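Local coordinates for protein alpha-ketoglutarate-dependent 2,4-dichlorophenoxyacetate dioxygenase (Bradyrhizobium diazoefficiens, PDB 5BKE) that probably acts as a 2-oxoglutarate-dependent, metal-requiring dioxygenase of the TfdA family that degrades aryloxyalkanoate herbicides, at residues C[32-37]-C[125-130]; C[50-55]-C[79-84]; C[217-222]-C[228-233]. All blocks are in the same frame, centred on the assembly; numbering follows the deposited sequence.

How the interactions relate
Interactions 1 and 2 are neighbours. Interaction 2 is nested in the loop closed by interaction 1, and the two touch where Gln55 NE2 makes a weak hydrogen bond to Leu129 O. Interaction 1 joins helix 27-40 to a strand of the large mixed sheet, with a buried Met-aromatic pair and a salt bridge on its partly exposed side. Interaction 2 is a small surface contact between a helix start and a loop, carried by a polar bond. Interaction 3 lies across the centre of the chain from both. It pairs a largely buried apolar cluster with an arginine-to-carbonyl bond and borders a second subunit.

Interaction 1. Residues C[32-37]-C[125-130]; sequences EVESAM and AKFSLL. With OGA (N-oxalylglycine), chain O.
Met37 lies over one face of the Phe127 ring. The Met37 CE methyl stands 3.7 Å from the centroid of the Phe127 ring and 14° off the ring normal, a CH-pi contact. SD sits farther back above the same face, a Met-aromatic contact. The Met37 chain bends at chi2 (-64°) and again at chi3 (-77°), which turns the methyl back over the ring. Met37 CB also meets the far end of the ring, 3.5 Å from Phe127 CZ. This is the tight, buried part. An alanine in place of this phenylalanine is likely to open a gap under the Met37 methyl and set it free to turn. Phe127 starts strand 127-132 of the large mixed sheet, part of the cupin-type beta fold, and helix 27-40 packs against that sheet here. On the other side of the strand, Ser128 OG hydrogen-bonds to the manganese ligand Asp117, and farther along Leu130 CD1 comes 3.8 Å from O2 of N-oxalylglycine. On the looser, partly exposed side, Lys126 CE lies over the opposite ring face, offset toward its rim, and Glu34 CG lies at the ring edge. Their charged ends then meet: Lys126 NZ forms a 2.8 Å salt bridge with Glu34 OE2, from above the carboxylate plane, and also hydrogen-bonds to Phe62 O.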
loop_
_atom_site.group_PDB
_atom_site.type_symbol
_atom_site.label_atom_id
_atom_site.label_comp_id
_atom_site.label_asym_id
_atom_site.label_seq_id
_atom_site.Cartn_x
_atom_site.Cartn_y
_atom_site.Cartn_z
ATOM N N GLU C 32 27.034 -10.030 -25.117
ATOM C CA GLU C 32 25.570 -10.231 -25.171
ATOM C C GLU C 32 25.128 -11.647 -24.830
ATOM O O GLU C 32 24.169 -11.826 -24.055
ATOM C CB GLU C 32 24.992 -9.817 -26.529
ATOM C CG GLU C 32 25.006 -8.316 -26.795
ATOM C CD GLU C 32 24.224 -7.547 -25.756
ATOM O OE1 GLU C 32 22.978 -7.474 -25.889
ATOM O OE2 GLU C 32 24.851 -7.030 -24.798
ATOM N N VAL C 33 25.826 -12.643 -25.396
ATOM C CA VAL C 33 25.480 -14.048 -25.150
ATOM C C VAL C 33 25.675 -14.373 -23.674
ATOM O O VAL C 33 24.792 -14.991 -23.047
ATOM C CB VAL C 33 26.265 -15.034 -26.046
ATOM C CG1 VAL C 33 25.993 -16.483 -25.638
ATOM C CG2 VAL C 33 25.921 -14.815 -27.517
ATOM N N GLU C 34 26.804 -13.933 -23.112
ATOM C CA GLU C 34 27.079 -14.200 -21.697
ATOM C C GLU C 34 26.053 -13.530 -20.738
ATOM O O GLU C 34 25.632 -14.166 -19.758
ATOM C CB GLU C 34 28.524 -13.861 -21.311
ATOM C CG GLU C 34 28.830 -14.255 -19.877
ATOM C CD GLU C 34 30.305 -14.461 -19.566
ATOM O OE1 GLU C 34 31.176 -14.106 -20.399
ATOM O OE2 GLU C 34 30.579 -14.971 -18.450
ATOM N N SER C 35 25.667 -12.276 -21.015
ATOM C CA SER C 35 24.611 -11.605 -20.221
ATOM C C SER C 35 23.291 -12.348 -20.310
ATOM O O SER C 35 22.592 -12.491 -19.293
ATOM C CB SER C 35 24.402 -10.143 -20.620
ATOM O OG SER C 35 25.630 -9.452 -20.617
ATOM N N ALA C 36 22.969 -12.843 -21.514
ATOM C CA ALA C 36 21.781 -13.674 -21.736
ATOM C C ALA C 36 21.867 -14.976 -20.939
ATOM O O ALA C 36 20.857 -15.468 -20.434
ATOM C CB ALA C 36 21.595 -13.959 -23.214
ATOM N N MET C 37 23.082 -15.521 -20.823
ATOM C CA MET C 37 23.322 -16.715 -20.013
ATOM C C MET C 37 23.095 -16.406 -18.539
ATOM O O MET C 37 22.505 -17.211 -17.833
ATOM C CB MET C 37 24.733 -17.289 -20.246
ATOM C CG MET C 37 24.933 -17.992 -21.593
ATOM S SD MET C 37 23.932 -19.484 -21.823
ATOM C CE MET C 37 24.840 -20.653 -20.823
ATOM N N ALA C 125 31.831 -26.973 -13.300
ATOM C CA ALA C 125 31.703 -26.329 -14.613
ATOM C C ALA C 125 30.872 -25.036 -14.596
ATOM O O ALA C 125 29.967 -24.888 -13.784
ATOM C CB ALA C 125 31.104 -27.307 -15.602
ATOM N N LYS C 126 31.226 -24.112 -15.485
ATOM C CA LYS C 126 30.447 -22.922 -15.754
ATOM C C LYS C 126 29.370 -23.262 -16.807
ATOM O O LYS C 126 28.250 -23.638 -16.439
ATOM C CB LYS C 126 31.384 -21.795 -16.207
ATOM C CG LYS C 126 30.777 -20.406 -16.205
ATOM C CD LYS C 126 31.820 -19.376 -16.608
ATOM C CE LYS C 126 31.180 -18.172 -17.289
ATOM N NZ LYS C 126 32.182 -17.156 -17.720
ATOM N N PHE C 127 29.711 -23.177 -18.097
ATOM C CA PHE C 127 28.744 -23.461 -19.172
ATOM C C PHE C 127 28.983 -24.817 -19.807
ATOM O O PHE C 127 30.138 -25.250 -19.956
ATOM C CB PHE C 127 28.783 -22.400 -20.286
ATOM C CG PHE C 127 28.457 -20.992 -19.834
ATOM C CD1 PHE C 127 27.751 -20.737 -18.652
ATOM C CD2 PHE C 127 28.828 -19.912 -20.630
ATOM C CE1 PHE C 127 27.456 -19.437 -18.265
ATOM C CE2 PHE C 127 28.525 -18.603 -20.250
ATOM C CZ PHE C 127 27.847 -18.368 -19.060
ATOM N N SER C 128 27.892 -25.470 -20.181
ATOM C CA SER C 128 27.915 -26.633 -21.060
ATOM C C SER C 128 27.179 -26.328 -22.361
ATOM O O SER C 128 26.106 -25.706 -22.349
ATOM C CB SER C 128 27.257 -27.823 -20.389
ATOM O OG SER C 128 27.924 -28.194 -19.197
ATOM N N LEU C 129 27.745 -26.781 -23.477
ATOM C CA LEU C 129 27.206 -26.467 -24.811
ATOM C C LEU C 129 26.969 -27.746 -25.612
ATOM O O LEU C 129 27.928 -28.412 -26.008
ATOM C CB LEU C 129 28.156 -25.535 -25.569
ATOM C CG LEU C 129 28.459 -24.151 -24.993
ATOM C CD1 LEU C 129 29.499 -24.152 -23.877
ATOM C CD2 LEU C 129 28.911 -23.258 -26.130
ATOM N N LEU C 130 25.699 -28.069 -25.867
ATOM C CA LEU C 130 25.325 -29.338 -26.495
ATOM C C LEU C 130 24.805 -29.202 -27.929
ATOM O O LEU C 130 23.819 -28.498 -28.192
ATOM C CB LEU C 130 24.316 -30.087 -25.620
ATOM C CG LEU C 130 24.071 -31.571 -25.903
ATOM C CD1 LEU C 130 25.334 -32.378 -25.659
ATOM C CD2 LEU C 130 22.939 -32.096 -25.036
HETATM C C1 OGA O . 25.263 -33.406 -20.901
HETATM C C2 OGA O . 23.993 -34.074 -20.719
HETATM C C4 OGA O . 22.002 -35.000 -21.827
HETATM C C5 OGA O . 21.661 -35.325 -23.255
HETATM O O1 OGA O . 25.784 -32.876 -19.889
HETATM O O2 OGA O . 25.752 -33.352 -22.051
HETATM O "O2'" OGA O . 23.688 -34.441 -19.587
HETATM O O3 OGA O . 22.467 -36.049 -23.883
HETATM N N1 OGA O . 23.223 -34.210 -21.789
HETATM O O4 OGA O . 20.611 -34.851 -23.748
#

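Interaction 2. Residues C[50-55]-C[79-84]; sequences ITDEQQ and YRLQSG
Asp52 and Ser83 mark the closest backbone approach of these segments, with their CA atoms 6.4 Å apart. Asp52 is in the first turn of helix 52-59. Segment 79-84 is an irregular loop that leads to strand 86-87. From each CA the side chain sets out toward the other segment. Ser83 OG donates a hydrogen bond of 2.8 Å to Asp52 OD2. The hydroxyl reaches this oxygen on its anti side, 27° out of the carboxylate plane. Ser83 OG stands between its own backbone N and carbonyl carbon, at chi1 63°, and this turns it to the helix. The other oxygen, Asp52 OD1, forms salt bridges with Arg133 and Arg278. The carboxylate is therefore gripped at both oxygens, which should limit its rotation, and the two arginines would probably hold it ionised. The Leu81 CD2 methyl only grazes the carboxylate, 4.1 Å from Asp52 OD2. The same methyl lies over one face of the neighbouring Arg80 guanidinium, towards its rim. Arg80 itself is paired with Asp87 and Asp276. The helix start is fixed from within its own segment. Gln54 N donates to Thr51 OG1 at 3.1 Å. Thr51 N donates in return to Gln54 OE1 at 3.0 Å, in a nearly straight bond of 169°. Thr51 is thus the N-cap, and these reciprocal bonds form a capping box, a motif of helix N-termini, with glutamine as the returning acceptor.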
loop_
_atom_site.group_PDB
_atom_site.type_symbol
_atom_site.label_atom_id
_atom_site.label_comp_id
_atom_site.label_asym_id
_atom_site.label_seq_id
_atom_site.Cartn_x
_atom_site.Cartn_y
_atom_site.Cartn_z
ATOM N N ILE C 50 27.517 -27.084 -37.125
ATOM C CA ILE C 50 28.876 -26.714 -36.722
ATOM C C ILE C 50 29.792 -27.944 -36.624
ATOM O O ILE C 50 29.313 -29.064 -36.416
ATOM C CB ILE C 50 28.860 -25.917 -35.391
ATOM C CG1 ILE C 50 28.101 -26.708 -34.299
ATOM C CG2 ILE C 50 28.289 -24.512 -35.623
ATOM C CD1 ILE C 50 28.084 -26.065 -32.931
ATOM N N THR C 51 31.091 -27.724 -36.806
ATOM C CA THR C 51 32.119 -28.739 -36.530
ATOM C C THR C 51 32.462 -28.730 -35.034
ATOM O O THR C 51 32.128 -27.785 -34.323
ATOM C CB THR C 51 33.411 -28.483 -37.336
ATOM O OG1 THR C 51 33.973 -27.229 -36.941
ATOM C CG2 THR C 51 33.143 -28.468 -38.847
ATOM N N ASP C 52 33.127 -29.780 -34.566
ATOM C CA ASP C 52 33.621 -29.851 -33.191
ATOM C C ASP C 52 34.496 -28.654 -32.838
ATOM O O ASP C 52 34.329 -28.053 -31.779
ATOM C CB ASP C 52 34.407 -31.148 -32.974
ATOM C CG ASP C 52 33.513 -32.370 -32.863
ATOM O OD1 ASP C 52 32.291 -32.278 -33.152
ATOM O OD2 ASP C 52 34.033 -33.436 -32.482
ATOM N N GLU C 53 35.397 -28.296 -33.743
ATOM C CA GLU C 53 36.263 -27.134 -33.565
ATOM C C GLU C 53 35.503 -25.802 -33.508
ATOM O O GLU C 53 35.815 -24.950 -32.663
ATOM C CB GLU C 53 37.360 -27.104 -34.633
ATOM C CG GLU C 53 38.401 -28.209 -34.445
ATOM C CD GLU C 53 39.539 -28.186 -35.463
ATOM O OE1 GLU C 53 39.356 -27.685 -36.600
ATOM O OE2 GLU C 53 40.637 -28.687 -35.120
ATOM N N GLN C 54 34.515 -25.626 -34.389
ATOM C CA GLN C 54 33.715 -24.394 -34.407
ATOM C C GLN C 54 32.919 -24.249 -33.098
ATOM O O GLN C 54 32.825 -23.148 -32.548
ATOM C CB GLN C 54 32.799 -24.335 -35.635
ATOM C CG GLN C 54 33.505 -23.987 -36.942
ATOM C CD GLN C 54 32.710 -24.398 -38.185
ATOM O OE1 GLN C 54 31.713 -25.121 -38.099
ATOM N NE2 GLN C 54 33.160 -23.946 -39.347
ATOM N N GLN C 55 32.397 -25.371 -32.604
ATOM C CA GLN C 55 31.653 -25.436 -31.347
ATOM C C GLN C 55 32.506 -25.034 -30.146
ATOM O O GLN C 55 32.047 -24.265 -29.290
ATOM C CB GLN C 55 31.077 -26.844 -31.145
ATOM C CG GLN C 55 30.175 -27.022 -29.928
ATOM C CD GLN C 55 29.606 -28.424 -29.819
ATOM O OE1 GLN C 55 29.507 -29.143 -30.816
ATOM N NE2 GLN C 55 29.216 -28.820 -28.608
ATOM N N TYR C 79 38.653 -43.356 -27.334
ATOM C CA TYR C 79 37.219 -43.335 -27.608
ATOM C C TYR C 79 36.930 -42.671 -28.964
ATOM O O TYR C 79 37.836 -42.526 -29.795
ATOM C CB TYR C 79 36.458 -42.650 -26.460
ATOM C CG TYR C 79 37.105 -41.380 -25.941
ATOM C CD1 TYR C 79 36.791 -40.134 -26.500
ATOM C CD2 TYR C 79 38.026 -41.422 -24.882
ATOM C CE1 TYR C 79 37.380 -38.969 -26.024
ATOM C CE2 TYR C 79 38.623 -40.265 -24.402
ATOM C CZ TYR C 79 38.296 -39.043 -24.972
ATOM O OH TYR C 79 38.882 -37.896 -24.494
ATOM N N ARG C 80 35.678 -42.255 -29.165
ATOM C CA ARG C 80 35.147 -41.908 -30.486
ATOM C C ARG C 80 35.652 -40.588 -31.087
ATOM O O ARG C 80 36.005 -40.554 -32.266
ATOM C CB ARG C 80 33.614 -41.945 -30.450
ATOM C CG ARG C 80 32.911 -41.868 -31.802
ATOM C CD ARG C 80 31.403 -41.998 -31.645
ATOM N NE ARG C 80 30.816 -40.908 -30.857
ATOM C CZ ARG C 80 30.272 -39.800 -31.364
ATOM N NH1 ARG C 80 30.220 -39.597 -32.679
ATOM N NH2 ARG C 80 29.776 -38.881 -30.542
ATOM N N LEU C 81 35.681 -39.519 -30.289
ATOM C CA LEU C 81 35.964 -38.167 -30.807
ATOM C C LEU C 81 37.439 -37.765 -30.696
ATOM O O LEU C 81 38.095 -38.058 -29.694
ATOM C CB LEU C 81 35.066 -37.109 -30.137
ATOM C CG LEU C 81 33.529 -37.224 -30.114
ATOM C CD1 LEU C 81 32.934 -36.095 -29.277
ATOM C CD2 LEU C 81 32.899 -37.248 -31.503
ATOM N N GLN C 82 37.928 -37.081 -31.731
ATOM C CA GLN C 82 39.325 -36.625 -31.840
ATOM C C GLN C 82 39.579 -35.266 -31.163
ATOM O O GLN C 82 40.691 -34.999 -30.694
ATOM C CB GLN C 82 39.746 -36.534 -33.320
ATOM C CG GLN C 82 39.303 -37.695 -34.209
ATOM C CD GLN C 82 40.193 -38.919 -34.087
ATOM O OE1 GLN C 82 41.267 -38.984 -34.688
ATOM N NE2 GLN C 82 39.742 -39.904 -33.319
ATOM N N SER C 83 38.544 -34.425 -31.122
ATOM C CA SER C 83 38.628 -33.032 -30.663
ATOM C C SER C 83 38.581 -32.867 -29.130
ATOM O O SER C 83 38.716 -33.841 -28.389
ATOM C CB SER C 83 37.477 -32.255 -31.289
ATOM O OG SER C 83 36.242 -32.783 -30.827
ATOM N N GLY C 84 38.379 -31.630 -28.673
ATOM C CA GLY C 84 38.164 -31.326 -27.250
ATOM C C GLY C 84 36.853 -31.792 -26.610
ATOM O O GLY C 84 36.799 -32.020 -25.395
#

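Interaction 3. Residues C[217-222]-C[228-233]; sequences GKIASM and RLLLRD
Strand 217-219 crosses helix 228-233 at 104°, with their axes 7.9 Å apart and Lys218 and Arg228 the nearest backbone pair, their CA atoms 5.8 Å apart. The Arg228 chain runs extended from CG to NE and brings the edge of its guanidinium to the Gly217 carbonyl. Arg228 NE donates to Gly217 O at 2.6 Å in a nearly straight bond of 171°. The donor lies in the carbonyl plane, and the oxygen lies close to the guanidinium plane. NH2 adds a weak second bond to the same oxygen. NH1 hydrogen-bonds to Ser177 O of the second subunit. Within this chain the strand is outermost in an antiparallel sheet and pairs with strand 166-169; helix 224-238 packs on it through apolar side chains. Ile219 CD1 reaches two leucines of the helix, 3.8 Å from Leu230 CD2 and 3.9 Å from Leu231 CD2. Ile219 crosses Leu230 at about a right angle but slides alongside Leu231 in the opposite direction. Leu230 has its CG anti to the backbone N (chi1 -177°), which carries CD2 towards both Ile219 and Met222. A type I turn from Ile219 to Met222 brings the methionine back to the helix. Met222 SD then rests 4.1 Å from Leu230 CD2.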
loop_
_atom_site.group_PDB
_atom_site.type_symbol
_atom_site.label_atom_id
_atom_site.label_comp_id
_atom_site.label_asym_id
_atom_site.label_seq_id
_atom_site.Cartn_x
_atom_site.Cartn_y
_atom_site.Cartn_z
ATOM N N GLY C 217 25.117 -37.156 -2.596
ATOM C CA GLY C 217 24.629 -38.351 -1.929
ATOM C C GLY C 217 24.470 -38.242 -0.433
ATOM O O GLY C 217 23.908 -39.140 0.188
ATOM N N LYS C 218 24.973 -37.158 0.153
ATOM C CA LYS C 218 24.717 -36.862 1.567
ATOM C C LYS C 218 24.913 -35.381 1.886
ATOM O O LYS C 218 25.600 -34.661 1.153
ATOM C CB LYS C 218 25.572 -37.749 2.495
ATOM C CG LYS C 218 27.032 -37.340 2.626
ATOM C CD LYS C 218 27.757 -38.139 3.706
ATOM C CE LYS C 218 27.342 -37.730 5.115
ATOM N NZ LYS C 218 27.951 -38.630 6.132
ATOM N N ILE C 219 24.284 -34.947 2.977
ATOM C CA ILE C 219 24.566 -33.660 3.599
ATOM C C ILE C 219 25.547 -33.918 4.748
ATOM O O ILE C 219 25.329 -34.808 5.575
ATOM C CB ILE C 219 23.267 -32.942 4.053
ATOM C CG1 ILE C 219 22.425 -32.557 2.821
ATOM C CG2 ILE C 219 23.591 -31.710 4.896
ATOM C CD1 ILE C 219 20.967 -32.229 3.093
ATOM N N ALA C 220 26.619 -33.128 4.770
ATOM C CA ALA C 220 27.754 -33.287 5.677
ATOM C C ALA C 220 27.378 -33.332 7.155
ATOM O O ALA C 220 27.872 -34.187 7.884
ATOM C CB ALA C 220 28.774 -32.182 5.429
ATOM N N SER C 221 26.509 -32.422 7.589
ATOM C CA SER C 221 26.188 -32.275 9.012
ATOM C C SER C 221 25.037 -33.164 9.490
ATOM O O SER C 221 24.674 -33.132 10.669
ATOM C CB SER C 221 25.910 -30.804 9.344
ATOM O OG SER C 221 24.837 -30.288 8.566
ATOM N N MET C 222 24.471 -33.956 8.581
ATOM C CA MET C 222 23.302 -34.789 8.885
ATOM C C MET C 222 23.601 -36.278 8.709
ATOM O O MET C 222 24.600 -36.651 8.085
ATOM C CB MET C 222 22.107 -34.381 8.004
ATOM C CG MET C 222 21.617 -32.956 8.216
ATOM S SD MET C 222 20.471 -32.385 6.942
ATOM C CE MET C 222 18.956 -33.234 7.394
ATOM N N ARG C 228 19.496 -37.358 2.798
ATOM C CA ARG C 228 18.965 -37.827 1.517
ATOM C C ARG C 228 17.478 -37.528 1.343
ATOM O O ARG C 228 17.044 -37.148 0.245
ATOM C CB ARG C 228 19.252 -39.305 1.325
ATOM C CG ARG C 228 20.706 -39.565 1.012
ATOM C CD ARG C 228 20.911 -40.969 0.492
ATOM N NE ARG C 228 22.283 -41.135 0.029
ATOM C CZ ARG C 228 22.816 -42.283 -0.378
ATOM N NH1 ARG C 228 22.093 -43.401 -0.388
ATOM N NH2 ARG C 228 24.084 -42.310 -0.780
ATOM N N LEU C 229 16.714 -37.682 2.429
ATOM C CA LEU C 229 15.292 -37.331 2.437
ATOM C C LEU C 229 15.074 -35.849 2.129
ATOM O O LEU C 229 14.230 -35.509 1.289
ATOM C CB LEU C 229 14.600 -37.762 3.732
ATOM C CG LEU C 229 14.302 -39.268 3.870
ATOM C CD1 LEU C 229 13.745 -39.579 5.254
ATOM C CD2 LEU C 229 13.373 -39.800 2.779
ATOM N N LEU C 230 15.865 -34.989 2.773
ATOM C CA LEU C 230 15.837 -33.551 2.497
ATOM C C LEU C 230 16.152 -33.237 1.028
ATOM O O LEU C 230 15.406 -32.485 0.360
ATOM C CB LEU C 230 16.779 -32.791 3.437
ATOM C CG LEU C 230 16.828 -31.257 3.343
ATOM C CD1 LEU C 230 15.443 -30.624 3.486
ATOM C CD2 LEU C 230 17.784 -30.725 4.402
ATOM N N LEU C 231 17.239 -33.832 0.535
ATOM C CA LEU C 231 17.642 -33.689 -0.863
ATOM C C LEU C 231 16.553 -34.175 -1.827
ATOM O O LEU C 231 16.263 -33.501 -2.816
ATOM C CB LEU C 231 19.000 -34.375 -1.133
ATOM C CG LEU C 231 20.244 -33.825 -0.406
ATOM C CD1 LEU C 231 21.449 -34.717 -0.662
ATOM C CD2 LEU C 231 20.560 -32.369 -0.761
ATOM N N ARG C 232 15.946 -35.323 -1.520
ATOM C CA ARG C 232 14.786 -35.826 -2.277
ATOM C C ARG C 232 13.624 -34.819 -2.341
ATOM O O ARG C 232 13.051 -34.610 -3.415
ATOM C CB ARG C 232 14.287 -37.152 -1.702
ATOM C CG ARG C 232 15.020 -38.360 -2.236
ATOM C CD ARG C 232 14.491 -39.647 -1.622
ATOM N NE ARG C 232 15.124 -40.800 -2.256
ATOM C CZ ARG C 232 14.597 -41.500 -3.260
ATOM N NH1 ARG C 232 13.396 -41.198 -3.746
ATOM N NH2 ARG C 232 15.276 -42.522 -3.769
ATOM N N ASP C 233 13.305 -34.205 -1.195
ATOM C CA ASP C 233 12.232 -33.206 -1.087
ATOM C C ASP C 233 12.535 -31.968 -1.901
ATOM O O ASP C 233 11.675 -31.484 -2.646
ATOM C CB ASP C 233 11.987 -32.814 0.372
ATOM C CG ASP C 233 11.153 -33.830 1.125
ATOM O OD1 ASP C 233 10.456 -34.669 0.497
ATOM O OD2 ASP C 233 11.191 -33.785 2.372
#